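Glial cell-derived neurotrophic factor (Rattus norvegicus, PDB 1AGQ) acts as a secreted neurotrophic growth factor of the cystine-knot superfamily, probably signalling to neurons by binding cell-surface receptors. Local coordinates at residues Ser113-Asp116 with Val120-Ile123. Sequence-based numbering, arbitrary orientation.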
# COMPACT_ATOMS: atom_id res chain seq x y z
N SER B 113 -11.05 -9.58 23.73
CA SER B 113 -11.42 -10.12 25.05
C SER B 113 -12.09 -11.46 24.80
O SER B 113 -12.86 -11.61 23.84
CB SER B 113 -12.44 -9.20 25.73
OG SER B 113 -11.84 -8.05 26.28
N PHE B 114 -11.82 -12.43 25.66
CA PHE B 114 -12.46 -13.73 25.51
C PHE B 114 -12.33 -14.52 26.79
O PHE B 114 -11.50 -14.20 27.66
CB PHE B 114 -11.88 -14.52 24.32
CG PHE B 114 -10.44 -14.91 24.49
CD1 PHE B 114 -9.41 -14.03 24.14
CD2 PHE B 114 -10.09 -16.17 25.00
CE1 PHE B 114 -8.08 -14.38 24.31
CE2 PHE B 114 -8.75 -16.52 25.17
CZ PHE B 114 -7.75 -15.63 24.82
N LEU B 115 -13.18 -15.53 26.93
CA LEU B 115 -13.10 -16.39 28.09
C LEU B 115 -12.52 -17.69 27.54
O LEU B 115 -12.92 -18.13 26.45
CB LEU B 115 -14.49 -16.60 28.73
CG LEU B 115 -15.27 -15.37 29.26
CD1 LEU B 115 -16.56 -15.83 29.92
CD2 LEU B 115 -14.42 -14.60 30.26
N ASP B 116 -11.55 -18.26 28.24
CA ASP B 116 -10.96 -19.50 27.77
C ASP B 116 -11.84 -20.67 28.16
O ASP B 116 -12.94 -20.47 28.69
CB ASP B 116 -9.54 -19.67 28.30
CG ASP B 116 -9.48 -19.91 29.81
OD1 ASP B 116 -10.53 -20.15 30.45
OD2 ASP B 116 -8.35 -19.86 30.34
N VAL B 120 -11.89 -18.42 32.21
CA VAL B 120 -10.96 -17.41 32.69
C VAL B 120 -10.91 -16.29 31.63
O VAL B 120 -10.76 -16.54 30.43
CB VAL B 120 -9.54 -17.96 32.89
CG1 VAL B 120 -8.55 -16.82 33.08
CG2 VAL B 120 -9.53 -18.90 34.08
N TYR B 121 -11.06 -15.06 32.09
CA TYR B 121 -11.06 -13.89 31.22
C TYR B 121 -9.64 -13.52 30.80
O TYR B 121 -8.72 -13.50 31.62
CB TYR B 121 -11.71 -12.71 31.94
CG TYR B 121 -11.62 -11.40 31.18
CD1 TYR B 121 -10.47 -10.61 31.25
CD2 TYR B 121 -12.67 -10.95 30.40
CE1 TYR B 121 -10.39 -9.40 30.56
CE2 TYR B 121 -12.61 -9.76 29.71
CZ TYR B 121 -11.46 -8.99 29.80
OH TYR B 121 -11.42 -7.79 29.11
N HIS B 122 -9.46 -13.22 29.51
CA HIS B 122 -8.17 -12.83 28.97
C HIS B 122 -8.39 -11.73 27.96
O HIS B 122 -9.43 -11.67 27.30
CB HIS B 122 -7.51 -13.99 28.23
CG HIS B 122 -7.20 -15.16 29.09
ND1 HIS B 122 -6.16 -15.17 30.00
CD2 HIS B 122 -7.74 -16.40 29.13
CE1 HIS B 122 -6.09 -16.36 30.57
NE2 HIS B 122 -7.04 -17.13 30.06
N ILE B 123 -7.40 -10.84 27.81
CA ILE B 123 -7.50 -9.77 26.82
C ILE B 123 -6.16 -9.71 26.08
O ILE B 123 -5.08 -9.80 26.68
CB ILE B 123 -7.84 -8.39 27.48
CG1 ILE B 123 -7.85 -7.28 26.43
CG2 ILE B 123 -6.83 -8.06 28.56
CD1 ILE B 123 -8.65 -6.08 26.84
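Asp-116 holds Val-120 and His-122 with one carboxylate. Its OD1 accepts the backbone N of Val-120 at 2.8 Å, and its OD2 takes NE2 of His-122 at 3.0 Å. Both donors come from well above the carboxylate plane, yet OD2 lies at the imidazole edge, almost in the ring plane, with carboxylate and ring 61° apart. CB of Asp-116 already points to the partner strand, and chi1 68° turns the two oxygens to their separate donors. Its backbone N adds a bond to Val-120 O, and CB of Val-120 rests against both carboxylate oxygens. Farther along, Phe-114 N donates to His-122 O at 3.0 Å, and His-122 N to Phe-114 O at 2.9 Å. On the face carrying these two side chains, CB of His-122 sits over the Phe-114 ring, 4.1 Å from its centroid, a CH-pi contact; Tyr-58 meets both rings edge-to-face. On the opposite face the Tyr-121 ring, CG anti to the backbone N (chi1 174°), lies along the strand away from the turn, bringing its OH to Ser-113 OG in a 2.9 Å hydrogen bond, while Leu-115 CD2 packs on Tyr-121 CB at 3.7 Å. This is a two-stranded antiparallel beta hairpin with an aspartate bracing its turn, at the far end of a finger in the cystine-knot, TGF-beta-like fold.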